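N-acetylmuramoyl-L-alanine amidase (Mycobacteroides abscessus, PDB 7AGO) probably hydrolyses, with the help of zinc, the amide bond between N-acetylmuramic acid and L-alanine in bacterial peptidoglycan. Local coordinates at residues V103-D108 with V180-M185; L12-N17 with F54-V59; N120-P125 with G169-Q174; K36-S41 with G84-K89. All coordinates share one frame; numbering follows the deposited sequence.

Contact 1: residues V103-D108 with V180-M185; sequences VSIHAD and VELGNM. With ZN (zinc ion), chain D; ALA (alanine), chain C.
Strand 101-108 pairs in parallel with strand 177-184 through Ser-104, His-106, Val-180 and Leu-182. Val-180 N donates to Ser-104 O (2.8 Å), and Val-180 O accepts from His-106 N. Leu-182 N reaches His-106 O, and Asp-108 N reaches Gly-183 O. Between His-106 and Asp-108, strand 177-184 has the extra residue of a beta bulge.

The packed side is apolar. The Ile-105 and Val-180 side chains lie alongside and point the same way, with Ile-105 CD1 4.1 Å from Val-180 CB. Ile-105 CG2 meets Leu-182 CD1 at 3.8 Å. Helices 51-68 and 197-216 cover this layer. Ala-107 CB presses on Met-185 CG at a tight 3.5 Å.

The face with His-106, Glu-181 and Asp-108 is polar and hydrated; Asp-108 is partly exposed. Glu-181 bends at chi2 (-83°), bringing its carboxylate near His-106 CB. Its OE2 accepts from two waters: one, on zinc, also donates to Ala-107 O; the other joins Asp-108 OD1 to the bound alanine. Asp-108 OD2 bonds to Tyr-155. His-106 ND1 binds zinc at 2.1 Å, with His-16 and Glu-51. Parallel strands that present, near their C-terminal ends, a zinc ligand and a carboxylate beside a zinc-bound water typify a zinc amidase active site.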
# COMPACT_ATOMS: atom_id res chain seq x y z
N VAL A 103 -6.28 0.44 0.88
CA VAL A 103 -5.01 0.76 0.23
C VAL A 103 -3.88 0.49 1.20
O VAL A 103 -3.85 1.06 2.30
CB VAL A 103 -4.95 2.21 -0.27
CG1 VAL A 103 -3.58 2.50 -0.85
CG2 VAL A 103 -6.03 2.45 -1.31
N SER A 104 -2.94 -0.36 0.79
CA SER A 104 -1.71 -0.61 1.53
C SER A 104 -0.57 0.17 0.87
O SER A 104 -0.47 0.20 -0.36
CB SER A 104 -1.39 -2.11 1.53
OG SER A 104 -0.20 -2.39 2.24
N ILE A 105 0.26 0.82 1.69
CA ILE A 105 1.31 1.70 1.19
C ILE A 105 2.66 1.11 1.58
O ILE A 105 2.92 0.86 2.77
CB ILE A 105 1.17 3.13 1.73
CG1 ILE A 105 -0.13 3.76 1.22
CG2 ILE A 105 2.38 3.97 1.35
CD1 ILE A 105 -0.20 3.89 -0.31
N HIS A 106 3.53 0.94 0.59
CA HIS A 106 4.87 0.40 0.78
C HIS A 106 5.85 1.24 -0.02
O HIS A 106 5.46 2.06 -0.86
CB HIS A 106 4.94 -1.07 0.34
CG HIS A 106 4.37 -2.04 1.33
ND1 HIS A 106 5.15 -2.90 2.06
CD2 HIS A 106 3.09 -2.28 1.72
CE1 HIS A 106 4.39 -3.63 2.86
NE2 HIS A 106 3.13 -3.27 2.67
N ALA A 107 7.14 1.04 0.24
CA ALA A 107 8.20 1.50 -0.66
C ALA A 107 9.19 0.36 -0.82
O ALA A 107 9.37 -0.46 0.08
CB ALA A 107 8.90 2.76 -0.14
N ASP A 108 9.86 0.34 -1.97
CA ASP A 108 10.51 -0.87 -2.46
C ASP A 108 12.02 -0.75 -2.34
O ASP A 108 12.57 0.33 -2.11
CB ASP A 108 10.09 -1.10 -3.93
CG ASP A 108 10.33 -2.51 -4.41
OD1 ASP A 108 10.49 -3.45 -3.60
OD2 ASP A 108 10.37 -2.67 -5.65
N VAL A 180 0.24 -0.40 -2.99
CA VAL A 180 0.99 0.52 -3.84
C VAL A 180 2.41 0.62 -3.30
O VAL A 180 2.61 1.07 -2.17
CB VAL A 180 0.33 1.91 -3.89
CG1 VAL A 180 1.10 2.81 -4.83
CG2 VAL A 180 -1.12 1.80 -4.35
N GLU A 181 3.37 0.16 -4.09
CA GLU A 181 4.79 0.45 -3.87
C GLU A 181 5.08 1.78 -4.54
O GLU A 181 5.09 1.87 -5.77
CB GLU A 181 5.66 -0.67 -4.44
CG GLU A 181 5.54 -2.02 -3.71
CD GLU A 181 6.43 -2.07 -2.49
OE1 GLU A 181 7.07 -1.04 -2.20
OE2 GLU A 181 6.49 -3.14 -1.82
N LEU A 182 5.28 2.84 -3.74
CA LEU A 182 5.28 4.17 -4.33
C LEU A 182 6.57 4.50 -5.06
O LEU A 182 6.58 5.41 -5.89
CB LEU A 182 4.99 5.23 -3.27
CG LEU A 182 3.52 5.34 -2.86
CD1 LEU A 182 3.34 6.15 -1.58
CD2 LEU A 182 2.73 5.99 -4.01
N GLY A 183 7.66 3.79 -4.75
CA GLY A 183 8.93 4.04 -5.42
C GLY A 183 10.00 3.13 -4.85
O GLY A 183 9.74 2.28 -4.00
N ASN A 184 11.23 3.34 -5.35
CA ASN A 184 12.40 2.55 -4.97
C ASN A 184 13.25 3.35 -3.99
O ASN A 184 13.87 4.34 -4.38
CB ASN A 184 13.20 2.17 -6.22
CG ASN A 184 14.47 1.40 -5.89
OD1 ASN A 184 14.66 0.96 -4.75
ND2 ASN A 184 15.34 1.22 -6.89
N MET A 185 13.29 2.92 -2.72
CA MET A 185 14.05 3.67 -1.73
C MET A 185 15.54 3.71 -2.04
O MET A 185 16.25 4.58 -1.52
CB MET A 185 13.84 3.09 -0.33
CG MET A 185 12.38 2.98 0.09
SD MET A 185 12.17 2.87 1.90
CE MET A 185 11.92 4.61 2.31
ZN ZN D . 7.26 -2.95 2.20
N ALA C . 7.47 -6.79 -1.33
CA ALA C . 6.56 -6.44 -0.24
C ALA C . 6.40 -7.62 0.73
O ALA C . 6.74 -8.75 0.38
CB ALA C . 5.21 -6.01 -0.79
O HOH W 1 8.11 -2.93 0.28
O HOH W 2 8.37 -5.05 -2.92

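Contact 2: residues L12-N17 with F54-V59; sequences LDPGHN and FTWNTV. With ZN (zinc ion), chain D; ZGL (D-alpha-glutamine), chain B.
Thr-55 holds OG1 between its backbone N and carbonyl carbon (chi1 64°), and this turns the hydroxyl to Gly-15. Val-59 carries CG1 anti to its backbone N (chi1 158°). This puts CG1 against both Leu-12 and Pro-14, and CG2 against Pro-14. The contact is a helix-on-sheet packing of an alpha/beta fold: helix 51-68 lies against the end of strand 9-14, and the short segments run at 151° to each other.

Pro-14 is the centre of the apolar part. Its CB sits 3.7 Å from Val-59 CG2, and the two side chains cross at about a right angle. Its CG meets CE3 of Trp-56 at 4.0 Å. The proline comes to the edge of the indole, near the ring plane, and does not stack on it. The side chains of Leu-12 and Val-59 lie alongside with opposite headings, Leu-12 CB 3.8 Å from Val-59 CG1.

The one hydrogen bond across the contact runs from Thr-55 OG1 to Gly-15 O at 2.9 Å. The hydroxyl lies in the carbonyl plane, on a lone pair. It ties the helix to the turn where the strand ends and the metal site starts.

The next residue, His-16, reaches the zinc. Glu-51, at the start of the same helix, and His-106 are the other protein ligands. Thr-40 O accepts from His-16 ND1 and fixes the rotation of the ring. His-16 CE1 lies 3.2 Å from O2 of the bound D-alpha-glutamine, and His-16 NE2 binds zinc at 2.1 Å.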
# COMPACT_ATOMS: atom_id res chain seq x y z
N LEU A 12 -6.59 2.15 5.52
CA LEU A 12 -5.24 2.44 5.05
C LEU A 12 -4.24 1.62 5.85
O LEU A 12 -4.33 1.55 7.08
CB LEU A 12 -4.93 3.93 5.20
CG LEU A 12 -5.91 4.88 4.51
CD1 LEU A 12 -5.59 6.33 4.87
CD2 LEU A 12 -5.86 4.66 3.00
N ASP A 13 -3.30 1.00 5.15
CA ASP A 13 -2.29 0.14 5.78
C ASP A 13 -0.91 0.71 5.50
O ASP A 13 -0.37 0.50 4.41
CB ASP A 13 -2.39 -1.29 5.26
CG ASP A 13 -1.22 -2.15 5.70
OD1 ASP A 13 -0.81 -2.02 6.87
OD2 ASP A 13 -0.71 -2.96 4.88
N PRO A 14 -0.29 1.41 6.46
CA PRO A 14 1.13 1.78 6.30
C PRO A 14 2.00 0.56 6.58
O PRO A 14 2.07 0.08 7.71
CB PRO A 14 1.32 2.88 7.36
CG PRO A 14 0.18 2.73 8.34
CD PRO A 14 -0.81 1.72 7.80
N GLY A 15 2.66 0.08 5.53
CA GLY A 15 3.34 -1.21 5.62
C GLY A 15 4.43 -1.22 6.68
O GLY A 15 5.10 -0.22 6.93
N HIS A 16 4.61 -2.40 7.28
CA HIS A 16 5.62 -2.73 8.28
C HIS A 16 5.37 -2.06 9.63
O HIS A 16 4.39 -1.32 9.79
CB HIS A 16 7.02 -2.40 7.75
CG HIS A 16 7.26 -2.95 6.38
ND1 HIS A 16 7.54 -4.28 6.15
CD2 HIS A 16 7.19 -2.36 5.17
CE1 HIS A 16 7.65 -4.48 4.84
NE2 HIS A 16 7.45 -3.32 4.23
N ASN A 17 6.23 -2.36 10.60
CA ASN A 17 6.08 -1.94 11.99
C ASN A 17 7.01 -0.79 12.33
O ASN A 17 8.08 -0.63 11.74
CB ASN A 17 6.41 -3.09 12.96
CG ASN A 17 5.47 -4.26 12.87
OD1 ASN A 17 4.32 -4.15 12.44
ND2 ASN A 17 5.95 -5.42 13.34
N PHE A 54 8.37 6.11 6.24
CA PHE A 54 7.79 6.68 5.03
C PHE A 54 6.33 6.29 4.88
O PHE A 54 5.47 7.13 4.58
CB PHE A 54 8.59 6.23 3.79
CG PHE A 54 7.86 6.49 2.50
CD1 PHE A 54 7.79 7.78 1.97
CD2 PHE A 54 7.20 5.46 1.83
CE1 PHE A 54 7.10 8.02 0.79
CE2 PHE A 54 6.51 5.69 0.66
CZ PHE A 54 6.46 6.97 0.13
N THR A 55 6.01 5.00 5.07
CA THR A 55 4.64 4.57 4.86
C THR A 55 3.73 5.17 5.92
O THR A 55 2.62 5.61 5.62
CB THR A 55 4.53 3.04 4.89
OG1 THR A 55 4.89 2.56 6.18
CG2 THR A 55 5.44 2.41 3.83
N TRP A 56 4.20 5.21 7.17
CA TRP A 56 3.42 5.82 8.24
C TRP A 56 3.08 7.26 7.91
O TRP A 56 1.91 7.66 7.93
CB TRP A 56 4.22 5.74 9.55
CG TRP A 56 3.62 6.47 10.71
CD1 TRP A 56 4.11 7.59 11.32
CD2 TRP A 56 2.42 6.12 11.43
NE1 TRP A 56 3.30 7.96 12.37
CE2 TRP A 56 2.26 7.07 12.45
CE3 TRP A 56 1.48 5.09 11.30
CZ2 TRP A 56 1.18 7.03 13.34
CZ3 TRP A 56 0.41 5.05 12.17
CH2 TRP A 56 0.27 6.01 13.18
N ASN A 57 4.08 8.07 7.59
CA ASN A 57 3.81 9.48 7.39
C ASN A 57 2.97 9.72 6.14
O ASN A 57 2.11 10.60 6.13
CB ASN A 57 5.13 10.25 7.35
CG ASN A 57 5.65 10.51 8.75
OD1 ASN A 57 6.64 9.93 9.19
ND2 ASN A 57 4.94 11.36 9.48
N THR A 58 3.20 8.94 5.09
CA THR A 58 2.38 9.11 3.89
C THR A 58 0.93 8.70 4.15
O THR A 58 0.00 9.38 3.71
CB THR A 58 2.98 8.30 2.74
OG1 THR A 58 4.31 8.78 2.51
CG2 THR A 58 2.16 8.50 1.46
N VAL A 59 0.72 7.62 4.90
CA VAL A 59 -0.65 7.23 5.23
C VAL A 59 -1.34 8.29 6.08
O VAL A 59 -2.54 8.56 5.91
CB VAL A 59 -0.65 5.85 5.90
CG1 VAL A 59 -1.93 5.66 6.73
CG2 VAL A 59 -0.55 4.77 4.83
ZN ZN D . 7.26 -2.95 2.20
CD ZGL B . 5.55 -7.71 4.36
N ZGL B . 5.98 -7.31 1.96
O2 ZGL B . 5.18 -6.53 4.45
N1 ZGL B . 5.73 -8.50 5.41
CA ZGL B . 5.83 -8.33 3.00
CB ZGL B . 4.75 -9.37 2.68
C ZGL B . 2.21 -9.73 2.45
CG ZGL B . 3.35 -8.77 2.73
OXT ZGL B . 2.47 -10.93 2.17
O ZGL B . 1.06 -9.28 2.52
O HOH W 1 8.11 -2.93 0.28

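Contact 3: residues N120-P125 with G169-Q174. With ZGL (D-alpha-glutamine), chain B.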
# COMPACT_ATOMS: atom_id res chain seq x y z
N ASN A 120 0.26 -3.32 -6.88
CA ASN A 120 0.17 -4.77 -6.73
C ASN A 120 -1.27 -5.16 -6.44
O ASN A 120 -1.97 -4.50 -5.66
CB ASN A 120 1.08 -5.26 -5.60
CG ASN A 120 2.54 -4.92 -5.85
OD1 ASN A 120 3.25 -5.66 -6.52
ND2 ASN A 120 2.98 -3.77 -5.34
N TYR A 121 -1.71 -6.24 -7.08
CA TYR A 121 -3.07 -6.73 -6.89
C TYR A 121 -3.06 -8.24 -6.98
O TYR A 121 -2.15 -8.85 -7.55
CB TYR A 121 -4.04 -6.11 -7.92
CG TYR A 121 -3.76 -6.56 -9.34
CD1 TYR A 121 -2.80 -5.91 -10.11
CD2 TYR A 121 -4.45 -7.63 -9.90
CE1 TYR A 121 -2.54 -6.32 -11.41
CE2 TYR A 121 -4.19 -8.04 -11.20
CZ TYR A 121 -3.24 -7.39 -11.95
OH TYR A 121 -2.98 -7.80 -13.24
N SER A 122 -4.11 -8.85 -6.42
CA SER A 122 -4.18 -10.31 -6.34
C SER A 122 -4.41 -10.93 -7.71
O SER A 122 -5.36 -10.58 -8.41
CB SER A 122 -5.30 -10.72 -5.38
OG SER A 122 -5.41 -12.14 -5.31
N ASN A 123 -3.56 -11.87 -8.08
CA ASN A 123 -3.72 -12.54 -9.37
C ASN A 123 -3.05 -13.91 -9.31
O ASN A 123 -1.86 -13.99 -8.97
CB ASN A 123 -3.14 -11.71 -10.51
CG ASN A 123 -3.60 -12.20 -11.88
OD1 ASN A 123 -4.77 -12.56 -12.06
ND2 ASN A 123 -2.69 -12.21 -12.84
N PRO A 124 -3.76 -15.00 -9.61
CA PRO A 124 -5.20 -15.01 -9.93
C PRO A 124 -6.04 -14.75 -8.68
O PRO A 124 -5.57 -15.01 -7.57
CB PRO A 124 -5.43 -16.43 -10.46
CG PRO A 124 -4.38 -17.25 -9.80
CD PRO A 124 -3.18 -16.36 -9.65
N PRO A 125 -7.24 -14.22 -8.85
CA PRO A 125 -8.07 -13.91 -7.68
C PRO A 125 -8.47 -15.19 -6.95
O PRO A 125 -8.66 -16.24 -7.57
CB PRO A 125 -9.29 -13.21 -8.28
CG PRO A 125 -9.30 -13.59 -9.72
CD PRO A 125 -7.88 -13.81 -10.11
N GLY A 169 -1.49 -10.23 2.41
CA GLY A 169 -2.38 -9.08 2.56
C GLY A 169 -3.31 -8.88 1.38
O GLY A 169 -4.39 -8.29 1.54
N LEU A 170 -2.93 -9.38 0.21
CA LEU A 170 -3.81 -9.33 -0.95
C LEU A 170 -4.69 -10.58 -1.03
O LEU A 170 -5.89 -10.47 -1.33
CB LEU A 170 -2.99 -9.20 -2.23
CG LEU A 170 -2.14 -7.92 -2.30
CD1 LEU A 170 -1.49 -7.81 -3.69
CD2 LEU A 170 -2.99 -6.69 -2.00
N ASN A 171 -4.11 -11.75 -0.77
CA ASN A 171 -4.87 -13.00 -0.83
C ASN A 171 -6.03 -13.00 0.16
O ASN A 171 -7.09 -13.58 -0.13
CB ASN A 171 -3.96 -14.19 -0.54
CG ASN A 171 -2.79 -14.29 -1.51
OD1 ASN A 171 -2.86 -13.78 -2.63
ND2 ASN A 171 -1.72 -14.96 -1.09
N LEU A 172 -5.86 -12.36 1.31
CA LEU A 172 -6.86 -12.43 2.38
C LEU A 172 -7.93 -11.36 2.25
O LEU A 172 -8.86 -11.34 3.07
CB LEU A 172 -6.16 -12.31 3.74
CG LEU A 172 -5.25 -13.50 4.08
CD1 LEU A 172 -4.36 -13.18 5.30
CD2 LEU A 172 -6.06 -14.79 4.34
N ALA A 173 -7.83 -10.48 1.26
CA ALA A 173 -8.75 -9.35 1.15
C ALA A 173 -10.16 -9.82 0.81
O ALA A 173 -10.35 -10.65 -0.08
CB ALA A 173 -8.27 -8.38 0.07
N GLN A 174 -11.16 -9.28 1.53
CA GLN A 174 -12.57 -9.52 1.23
C GLN A 174 -13.23 -8.31 0.57
O GLN A 174 -14.45 -8.34 0.33
CB GLN A 174 -13.33 -9.89 2.51
CG GLN A 174 -12.85 -11.19 3.17
CD GLN A 174 -13.02 -12.40 2.26
OE1 GLN A 174 -14.08 -12.59 1.66
NE2 GLN A 174 -11.98 -13.21 2.15
CD ZGL B . 5.55 -7.71 4.36
N ZGL B . 5.98 -7.31 1.96
O2 ZGL B . 5.18 -6.53 4.45
N1 ZGL B . 5.73 -8.50 5.41
CA ZGL B . 5.83 -8.33 3.00
CB ZGL B . 4.75 -9.37 2.68
C ZGL B . 2.21 -9.73 2.45
CG ZGL B . 3.35 -8.77 2.73
OXT ZGL B . 2.47 -10.93 2.17
O ZGL B . 1.06 -9.28 2.52
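Leu-170 starts its side chain toward strand 118-122 and carries most of the contact. Its CG stands anti to the carbonyl carbon (chi1 -61°), and the extended branch lays CD1 along the strand backbone. CD1 is 3.7 Å from Tyr-121 C and 3.8 Å from Asn-120 C. It also touches Asn-120 CB at 4.1 Å. Nearer the helix backbone, Leu-170 CB faces Ser-122 CB at 4.2 Å.

The side chains of the strand alternate. Ser-122 is directed to the helix. Tyr-121 is directed away from it and packs on helix 132-147. Asn-120 shares the Leu-170 side through its CB, but its amide turns off to Arg-164 and to Leu-179 O.

The short helix 168-171 thus rests by one leucine on a strand of the mixed sheet. The strand is antiparallel to its neighbour 177-184, and Leu-170 touches that neighbour as well.

Polar groups flank the apolar spot but do not join across it. Ser-122 OG and Asn-171 OD1 come only to 4.0 Å. The serine hydroxyl bonds to Gln-130. Asn-171 gives ND2 to Asp-30 O and Ser-165 O, and its OD1 accepts from Arg-32.

Just before Leu-170, the helix meets the ligand. Gly-169 N donates to O of the D-alpha-glutamine carboxylate at 2.7 Å, with an N-H...O angle of 160°. Ala-168 N also bonds to this ligand, and the start of the helix would favour the negative charge.

Contact 4: residues K36-S41 with G84-K89. With ZGL (D-alpha-glutamine), chain B.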
# COMPACT_ATOMS: atom_id res chain seq x y z
N LYS A 36 3.63 -17.67 5.55
CA LYS A 36 4.79 -16.81 5.42
C LYS A 36 4.97 -16.04 6.72
O LYS A 36 4.16 -16.13 7.64
CB LYS A 36 4.67 -15.87 4.22
CG LYS A 36 3.55 -14.88 4.32
CD LYS A 36 3.40 -14.12 3.01
CE LYS A 36 4.67 -13.36 2.64
NZ LYS A 36 4.47 -12.50 1.44
N SER A 37 6.05 -15.26 6.80
CA SER A 37 6.39 -14.60 8.05
C SER A 37 5.33 -13.57 8.43
O SER A 37 4.82 -12.83 7.58
CB SER A 37 7.76 -13.93 7.95
OG SER A 37 8.78 -14.89 7.76
N CYS A 38 5.04 -13.51 9.74
CA CYS A 38 4.12 -12.52 10.30
C CYS A 38 4.43 -11.11 9.83
O CYS A 38 3.52 -10.35 9.48
CB CYS A 38 4.18 -12.59 11.84
SG CYS A 38 3.83 -11.02 12.74
N GLN A 39 5.70 -10.74 9.82
CA GLN A 39 6.11 -9.42 9.34
C GLN A 39 7.53 -9.49 8.82
O GLN A 39 8.27 -10.45 9.06
CB GLN A 39 6.02 -8.34 10.43
CG GLN A 39 4.75 -7.48 10.44
CD GLN A 39 4.52 -6.70 9.15
OE1 GLN A 39 5.38 -6.60 8.28
NE2 GLN A 39 3.32 -6.14 9.03
N THR A 40 7.92 -8.44 8.11
CA THR A 40 9.30 -8.17 7.75
C THR A 40 9.60 -6.72 8.12
O THR A 40 8.70 -5.89 8.23
CB THR A 40 9.58 -8.39 6.26
OG1 THR A 40 8.75 -7.50 5.51
CG2 THR A 40 9.30 -9.83 5.85
N SER A 41 10.89 -6.41 8.29
CA SER A 41 11.24 -5.07 8.76
C SER A 41 10.93 -3.99 7.72
O SER A 41 10.66 -2.84 8.09
CB SER A 41 12.71 -5.01 9.14
OG SER A 41 13.52 -5.19 7.99
N GLY A 84 3.84 -3.77 15.53
CA GLY A 84 2.53 -3.62 14.95
C GLY A 84 1.95 -4.98 14.59
O GLY A 84 2.56 -6.02 14.85
N PRO A 85 0.75 -4.99 13.99
CA PRO A 85 0.07 -6.27 13.74
C PRO A 85 0.71 -7.05 12.59
O PRO A 85 1.24 -6.47 11.64
CB PRO A 85 -1.36 -5.84 13.38
CG PRO A 85 -1.50 -4.43 13.93
CD PRO A 85 -0.12 -3.83 13.78
N CYS A 86 0.63 -8.37 12.71
CA CYS A 86 1.07 -9.28 11.65
C CYS A 86 0.27 -9.04 10.38
O CYS A 86 -0.83 -8.48 10.41
CB CYS A 86 0.89 -10.73 12.06
SG CYS A 86 1.92 -11.27 13.44
N ILE A 87 0.80 -9.53 9.25
CA ILE A 87 0.14 -9.25 7.98
C ILE A 87 -1.23 -9.92 7.91
O ILE A 87 -2.14 -9.38 7.28
CB ILE A 87 1.02 -9.66 6.78
CG1 ILE A 87 1.44 -11.13 6.86
CG2 ILE A 87 2.22 -8.74 6.69
CD1 ILE A 87 2.35 -11.54 5.68
N ASP A 88 -1.41 -11.10 8.52
CA ASP A 88 -2.74 -11.70 8.45
C ASP A 88 -3.72 -10.93 9.32
O ASP A 88 -4.87 -10.70 8.91
CB ASP A 88 -2.71 -13.20 8.80
CG ASP A 88 -2.20 -13.50 10.20
OD1 ASP A 88 -1.37 -12.74 10.74
OD2 ASP A 88 -2.63 -14.56 10.75
N LYS A 89 -3.28 -10.50 10.51
CA LYS A 89 -4.13 -9.69 11.38
C LYS A 89 -4.50 -8.36 10.72
O LYS A 89 -5.61 -7.85 10.91
CB LYS A 89 -3.43 -9.46 12.72
CG LYS A 89 -4.12 -8.50 13.68
CD LYS A 89 -5.39 -9.09 14.30
CE LYS A 89 -5.08 -9.84 15.59
NZ LYS A 89 -6.31 -10.30 16.29
CD ZGL B . 5.55 -7.71 4.36
N ZGL B . 5.98 -7.31 1.96
O2 ZGL B . 5.18 -6.53 4.45
N1 ZGL B . 5.73 -8.50 5.41
CA ZGL B . 5.83 -8.33 3.00
CB ZGL B . 4.75 -9.37 2.68
C ZGL B . 2.21 -9.73 2.45
CG ZGL B . 3.35 -8.77 2.73
OXT ZGL B . 2.47 -10.93 2.17
O ZGL B . 1.06 -9.28 2.52
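The side-chain amide of Gln-39 meets Ile-87 with one face and Pro-85 with its edge. Ile-87 CG2 lies over that face, 3.7 Å from Gln-39 NE2. On the other side lies the side chain of Asn-17. At the edge, NE2 gives a long, weak but straight hydrogen bond to Pro-85 O (3.4 Å, 174°). At the other end of the amide, Thr-40 N donates in plane to a lone pair of Gln-39 OE1. The ligand's N1 approaches OE1 from the side of the plane where Ile-87 lies, in a weak bond of 3.5 Å.

The firm links are close by. Cys-38 SG and Cys-86 SG form a disulfide of 2.0 Å with chi3 -86°. Cys-86 is the N-cap residue of helix 87-96. Ile-87 N, in the first turn of that helix, donates to Cys-38 O at 2.9 Å, in the carbonyl plane.

Ile-87 places CG1 between its backbone N and carbonyl carbon (chi1 56°). Its CD1 then reaches Ser-37 O and Lys-36 CG, the latter at 3.8 Å. The isoleucine and lysine chains cross at about a right angle. Lys-36 NZ goes on to OXT of D-alpha-glutamine, a hydrogen bond of 2.6 Å, and also bonds to Asp-166 O.

The chemistry suggests that the disulfide braces one wall of the peptide site. It ties the segment with Lys-36 and Gln-39 to the helix start, and the lysine would offset the charge of the ligand carboxylate.

How the contacts relate
From the N terminus, strand 9-14 opens contact 2, and contact 4 opens at 36-41 before helix 51-68 closes contact 2. Contact 4 closes later, at the start of helix 87-96, so these two loops cross. Both lie before contact 1, which joins strands 101-108 and 177-184. Contact 3 lies wholly within the loop of contact 1 and sets helix 168-171 on strand 118-122. Contacts 1, 2 and 3 reach the same mixed sheet. Contact 4 ties the small two-stranded sheet to a helix instead. Contacts 1 and 2 share the zinc and its water. All four contacts touch the bound D-alpha-glutamine, contact 1 through His-106.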